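Local atomic coordinates of glucokinase (Leishmania braziliensis MHOM/BR/75/M2904, PDB entry 6EDI), a protein that probably phosphorylates D-glucose using ATP, as a dimeric kinase of the actin-like ATPase clan. Residues 236-250 with 273-287. Sequence-based numbering, arbitrary orientation.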
loop_
_atom_site.group_PDB
_atom_site.type_symbol
_atom_site.label_atom_id
_atom_site.label_comp_id
_atom_site.label_asym_id
_atom_site.label_seq_id
_atom_site.Cartn_x
_atom_site.Cartn_y
_atom_site.Cartn_z
ATOM N N GLY A 236 -7.710 -7.536 4.996
ATOM C CA GLY A 236 -8.690 -8.328 5.729
ATOM C C GLY A 236 -8.126 -8.808 7.053
ATOM O O GLY A 236 -8.887 -9.141 7.975
ATOM N N SER A 237 -6.795 -8.826 7.153
ATOM C CA SER A 237 -6.107 -9.355 8.340
ATOM C C SER A 237 -5.680 -8.255 9.302
ATOM O O SER A 237 -4.986 -8.507 10.300
ATOM C CB SER A 237 -4.904 -10.208 7.940
ATOM O OG SER A 237 -5.312 -11.345 7.209
ATOM N N LEU A 238 -6.112 -7.035 9.006
ATOM C CA LEU A 238 -5.965 -5.930 9.940
ATOM C C LEU A 238 -6.942 -6.145 11.107
ATOM O O LEU A 238 -8.089 -6.562 10.901
ATOM C CB LEU A 238 -6.209 -4.606 9.204
ATOM C CG LEU A 238 -6.687 -3.303 9.833
ATOM C CD1 LEU A 238 -5.621 -2.627 10.670
ATOM C CD2 LEU A 238 -7.159 -2.361 8.706
ATOM N N SER A 239 -6.477 -5.896 12.326
ATOM C CA SER A 239 -7.347 -5.959 13.504
ATOM C C SER A 239 -8.548 -5.027 13.388
ATOM O O SER A 239 -8.431 -3.928 12.851
ATOM C CB SER A 239 -6.568 -5.594 14.761
ATOM O OG SER A 239 -5.418 -6.384 14.889
ATOM N N MET A 240 -9.707 -5.454 13.895
ATOM C CA MET A 240 -10.853 -4.549 13.974
ATOM C C MET A 240 -10.526 -3.313 14.815
ATOM O O MET A 240 -9.724 -3.377 15.745
ATOM C CB MET A 240 -12.094 -5.258 14.528
ATOM C CG MET A 240 -12.657 -6.292 13.580
ATOM S SD MET A 240 -14.187 -7.022 14.175
ATOM C CE MET A 240 -15.335 -5.676 13.877
ATOM N N SER A 241 -11.149 -2.193 14.463
ATOM C CA SER A 241 -10.911 -0.917 15.109
ATOM C C SER A 241 -11.509 -0.897 16.508
ATOM O O SER A 241 -12.479 -1.596 16.798
ATOM C CB SER A 241 -11.520 0.213 14.279
ATOM O OG SER A 241 -10.854 0.352 13.038
ATOM N N TRP A 242 -10.920 -0.097 17.386
ATOM C CA TRP A 242 -11.475 0.057 18.711
ATOM C C TRP A 242 -12.873 0.678 18.643
ATOM O O TRP A 242 -13.189 1.443 17.729
ATOM C CB TRP A 242 -10.527 0.900 19.586
ATOM C CG TRP A 242 -10.980 0.992 20.996
ATOM C CD1 TRP A 242 -10.640 0.172 22.037
ATOM C CD2 TRP A 242 -11.866 1.973 21.524
ATOM N NE1 TRP A 242 -11.278 0.591 23.189
ATOM C CE2 TRP A 242 -12.033 1.699 22.896
ATOM C CE3 TRP A 242 -12.540 3.066 20.965
ATOM C CZ2 TRP A 242 -12.842 2.478 23.713
ATOM C CZ3 TRP A 242 -13.344 3.834 21.778
ATOM C CH2 TRP A 242 -13.493 3.535 23.137
ATOM N N CYS A 243 -13.718 0.321 19.607
ATOM C CA CYS A 243 -15.042 0.924 19.723
ATOM C C CYS A 243 -15.573 0.644 21.122
ATOM O O CYS A 243 -14.934 -0.067 21.899
ATOM C CB CYS A 243 -15.998 0.378 18.665
ATOM S SG CYS A 243 -16.034 -1.431 18.561
ATOM N N ALA A 244 -16.728 1.220 21.435
ATOM C CA ALA A 244 -17.308 1.102 22.766
ATOM C C ALA A 244 -18.706 0.533 22.694
ATOM O O ALA A 244 -19.237 0.289 21.601
ATOM C CB ALA A 244 -17.343 2.458 23.449
ATOM N N ASN A 245 -19.288 0.314 23.872
ATOM C CA ASN A 245 -20.717 0.038 23.999
ATOM C C ASN A 245 -21.187 -1.186 23.193
ATOM O O ASN A 245 -20.566 -2.242 23.273
ATOM C CB ASN A 245 -21.517 1.307 23.676
ATOM C CG ASN A 245 -21.187 2.458 24.630
ATOM O OD1 ASN A 245 -21.133 2.266 25.843
ATOM N ND2 ASN A 245 -20.942 3.645 24.083
ATOM N N GLU A 246 -22.265 -1.051 22.424
ATOM C CA GLU A 246 -22.831 -2.204 21.701
ATOM C C GLU A 246 -21.913 -2.754 20.594
ATOM O O GLU A 246 -21.792 -3.976 20.406
ATOM C CB GLU A 246 -24.226 -1.877 21.145
ATOM C CG GLU A 246 -25.320 -1.703 22.218
ATOM C CD GLU A 246 -25.740 -3.019 22.877
ATOM O OE1 GLU A 246 -26.496 -3.790 22.244
ATOM O OE2 GLU A 246 -25.324 -3.278 24.030
ATOM N N ASP A 247 -21.269 -1.853 19.862
ATOM C CA ASP A 247 -20.303 -2.260 18.850
ATOM C C ASP A 247 -19.162 -3.059 19.491
ATOM O O ASP A 247 -18.754 -4.109 18.983
ATOM C CB ASP A 247 -19.761 -1.022 18.118
ATOM C CG ASP A 247 -20.808 -0.349 17.237
ATOM O OD1 ASP A 247 -21.847 -0.978 16.942
ATOM O OD2 ASP A 247 -20.576 0.807 16.826
ATOM N N SER A 248 -18.665 -2.582 20.631
ATOM C CA SER A 248 -17.589 -3.288 21.332
ATOM C C SER A 248 -18.026 -4.661 21.865
ATOM O O SER A 248 -17.238 -5.606 21.876
ATOM C CB SER A 248 -17.018 -2.418 22.462
ATOM O OG SER A 248 -15.960 -3.073 23.130
ATOM N N LYS A 249 -19.275 -4.771 22.311
ATOM C CA LYS A 249 -19.788 -6.052 22.772
ATOM C C LYS A 249 -19.705 -7.074 21.635
ATOM O O LYS A 249 -19.352 -8.230 21.861
ATOM C CB LYS A 249 -21.234 -5.926 23.270
ATOM C CG LYS A 249 -21.411 -5.085 24.546
ATOM C CD LYS A 249 -20.457 -5.510 25.667
ATOM C CE LYS A 249 -20.913 -4.989 27.037
ATOM N NZ LYS A 249 -22.077 -5.748 27.592
ATOM N N TYR A 250 -20.007 -6.629 20.418
ATOM C CA TYR A 250 -19.913 -7.494 19.241
ATOM C C TYR A 250 -18.484 -7.923 18.943
ATOM O O TYR A 250 -18.234 -9.110 18.699
ATOM C CB TYR A 250 -20.527 -6.855 17.996
ATOM C CG TYR A 250 -20.267 -7.698 16.754
ATOM C CD1 TYR A 250 -20.966 -8.888 16.532
ATOM C CD2 TYR A 250 -19.294 -7.333 15.840
ATOM C CE1 TYR A 250 -20.717 -9.678 15.403
ATOM C CE2 TYR A 250 -19.040 -8.114 14.706
ATOM C CZ TYR A 250 -19.753 -9.274 14.497
ATOM O OH TYR A 250 -19.478 -10.031 13.377
ATOM N N PRO A 273 -10.213 -9.383 16.882
ATOM C CA PRO A 273 -10.313 -10.305 15.746
ATOM C C PRO A 273 -10.005 -9.509 14.497
ATOM O O PRO A 273 -10.056 -8.283 14.571
ATOM C CB PRO A 273 -11.780 -10.735 15.769
ATOM C CG PRO A 273 -12.515 -9.574 16.386
ATOM C CD PRO A 273 -11.525 -8.855 17.301
ATOM N N ILE A 274 -9.685 -10.162 13.389
ATOM C CA ILE A 274 -9.367 -9.421 12.174
ATOM C C ILE A 274 -10.651 -9.001 11.460
ATOM O O ILE A 274 -11.701 -9.628 11.644
ATOM C CB ILE A 274 -8.423 -10.205 11.266
ATOM C CG1 ILE A 274 -9.078 -11.501 10.754
ATOM C CG2 ILE A 274 -7.173 -10.578 12.023
ATOM C CD1 ILE A 274 -8.143 -12.330 9.865
ATOM N N TRP A 275 -10.580 -7.930 10.672
ATOM C CA TRP A 275 -11.757 -7.423 9.961
ATOM C C TRP A 275 -12.429 -8.501 9.121
ATOM O O TRP A 275 -13.650 -8.520 8.983
ATOM C CB TRP A 275 -11.376 -6.265 9.041
ATOM C CG TRP A 275 -11.307 -4.941 9.716
ATOM C CD1 TRP A 275 -10.179 -4.238 10.013
ATOM C CD2 TRP A 275 -12.413 -4.139 10.173
ATOM N NE1 TRP A 275 -10.509 -3.055 10.626
ATOM C CE2 TRP A 275 -11.872 -2.964 10.734
ATOM C CE3 TRP A 275 -13.803 -4.299 10.159
ATOM C CZ2 TRP A 275 -12.676 -1.948 11.282
ATOM C CZ3 TRP A 275 -14.604 -3.292 10.695
ATOM C CH2 TRP A 275 -14.035 -2.132 11.259
ATOM N N GLU A 276 -11.613 -9.374 8.541
ATOM C CA GLU A 276 -12.118 -10.470 7.710
ATOM C C GLU A 276 -13.153 -11.306 8.453
ATOM O O GLU A 276 -14.155 -11.738 7.877
ATOM C CB GLU A 276 -10.952 -11.363 7.270
ATOM C CG GLU A 276 -11.351 -12.765 6.800
ATOM C CD GLU A 276 -10.161 -13.555 6.295
ATOM O OE1 GLU A 276 -9.594 -14.341 7.077
ATOM O OE2 GLU A 276 -9.793 -13.381 5.116
ATOM N N ALA A 277 -12.910 -11.520 9.742
ATOM C CA ALA A 277 -13.774 -12.379 10.544
ATOM C C ALA A 277 -15.181 -11.803 10.730
ATOM O O ALA A 277 -16.109 -12.531 11.037
ATOM C CB ALA A 277 -13.126 -12.687 11.881
ATOM N N ALA A 278 -15.332 -10.497 10.541
ATOM C CA ALA A 278 -16.639 -9.849 10.653
ATOM C C ALA A 278 -17.278 -9.563 9.306
ATOM O O ALA A 278 -18.326 -8.925 9.250
ATOM C CB ALA A 278 -16.519 -8.537 11.456
ATOM N N SER A 279 -16.663 -10.026 8.219
ATOM C CA SER A 279 -17.129 -9.648 6.891
ATOM C C SER A 279 -17.137 -10.812 5.883
ATOM O O SER A 279 -17.480 -10.619 4.717
ATOM C CB SER A 279 -16.297 -8.456 6.371
ATOM O OG SER A 279 -14.909 -8.693 6.567
ATOM N N ASN A 280 -16.770 -12.008 6.338
ATOM C CA ASN A 280 -16.785 -13.220 5.499
ATOM C C ASN A 280 -17.966 -14.169 5.783
ATOM O O ASN A 280 -18.861 -13.844 6.565
ATOM C CB ASN A 280 -15.469 -13.981 5.665
ATOM C CG ASN A 280 -15.279 -14.522 7.073
ATOM O OD1 ASN A 280 -16.065 -14.224 7.974
ATOM N ND2 ASN A 280 -14.225 -15.303 7.271
ATOM N N GLY A 281 -17.967 -15.348 5.152
ATOM C CA GLY A 281 -19.014 -16.332 5.387
ATOM C C GLY A 281 -19.111 -16.753 6.847
ATOM O O GLY A 281 -20.197 -16.757 7.435
ATOM N N ALA A 282 -17.966 -17.103 7.429
ATOM C CA ALA A 282 -17.894 -17.469 8.835
ATOM C C ALA A 282 -18.507 -16.402 9.719
ATOM O O ALA A 282 -19.254 -16.710 10.646
ATOM C CB ALA A 282 -16.469 -17.719 9.238
ATOM N N GLY A 283 -18.179 -15.146 9.431
ATOM C CA GLY A 283 -18.723 -14.027 10.175
ATOM C C GLY A 283 -20.218 -13.881 9.971
ATOM O O GLY A 283 -20.946 -13.560 10.908
ATOM N N LEU A 284 -20.689 -14.116 8.749
ATOM C CA LEU A 284 -22.122 -14.009 8.481
ATOM C C LEU A 284 -22.896 -15.052 9.299
ATOM O O LEU A 284 -23.949 -14.757 9.885
ATOM C CB LEU A 284 -22.429 -14.169 6.993
ATOM C CG LEU A 284 -23.936 -14.089 6.730
ATOM C CD1 LEU A 284 -24.478 -12.731 7.192
ATOM C CD2 LEU A 284 -24.254 -14.339 5.272
ATOM N N GLU A 285 -22.345 -16.255 9.357
ATOM C CA GLU A 285 -22.931 -17.324 10.165
ATOM C C GLU A 285 -22.923 -16.978 11.655
ATOM O O GLU A 285 -23.884 -17.276 12.373
ATOM C CB GLU A 285 -22.214 -18.647 9.895
ATOM C CG GLU A 285 -22.368 -19.084 8.432
ATOM C CD GLU A 285 -21.649 -20.367 8.085
ATOM O OE1 GLU A 285 -21.017 -20.962 8.983
ATOM O OE2 GLU A 285 -21.717 -20.771 6.903
ATOM N N PHE A 286 -21.848 -16.333 12.113
ATOM C CA PHE A 286 -21.790 -15.875 13.492
ATOM C C PHE A 286 -22.804 -14.766 13.736
ATOM O O PHE A 286 -23.460 -14.714 14.787
ATOM C CB PHE A 286 -20.390 -15.371 13.847
ATOM C CG PHE A 286 -20.305 -14.778 15.217
ATOM C CD1 PHE A 286 -20.143 -15.597 16.327
ATOM C CD2 PHE A 286 -20.407 -13.405 15.402
ATOM C CE1 PHE A 286 -20.078 -15.060 17.608
ATOM C CE2 PHE A 286 -20.337 -12.852 16.673
ATOM C CZ PHE A 286 -20.173 -13.685 17.783
ATOM N N ASN A 287 -22.908 -13.858 12.772
ATOM C CA ASN A 287 -23.845 -12.754 12.885
ATOM C C ASN A 287 -25.278 -13.221 13.069
ATOM O O ASN A 287 -26.047 -12.641 13.845
ATOM C CB ASN A 287 -23.721 -11.834 11.683
ATOM C CG ASN A 287 -22.536 -10.894 11.807
ATOM O OD1 ASN A 287 -21.744 -11.016 12.747
ATOM N ND2 ASN A 287 -22.406 -9.962 10.861
HETATM O O HOH W 1 -6.240 -13.839 7.223
HETATM O O HOH W 2 -8.666 -1.145 12.128
HETATM O O HOH W 3 -20.184 -8.294 11.272
#
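M240 lies over one face of the W275 indole, its CA making a CH-pi contact 3.8 Å from the centroid of the five-membered ring. M240 SD packs on A278 CB (3.9 Å) and P273 CG and makes a more distant Met-aromatic contact above the six-membered ring of W275; the bend at chi3 (74°) turns CE toward A278 CB and W275 CZ3. L238 CG and S241 OG sit at the indole edge, in plane, and a water there accepts from W275 NE1 and donates to S241 OG, which also hydrogen-bonds E336 of the same chain. Further on, the Y250 and F286 side chains run past one another in opposite directions, ring planes inclined at 53°, with Y250 CE1 at the F286 edge. The Y250 hydroxyl donates to a lone pair of N287 OD1, 2.5 Å away, while a second water ties Y250 OH, A278 O and N287 ND2 together. Next to the indole, S239 and I274 form a single backbone bridge: M240 N donates to P273 O (2.9 Å), W275 N to L238 O (2.9 Å); E276 N adds a bond to G236 O (2.8 Å). Thus the loop before helix 245-259 meets 3-10 turn 275-278, and Y250, inside that helix, meets helix 281-292; helix 317-341 packs on W275, Y250 and N287, and S239 OG hydrogen-bonds E336 of the second subunit.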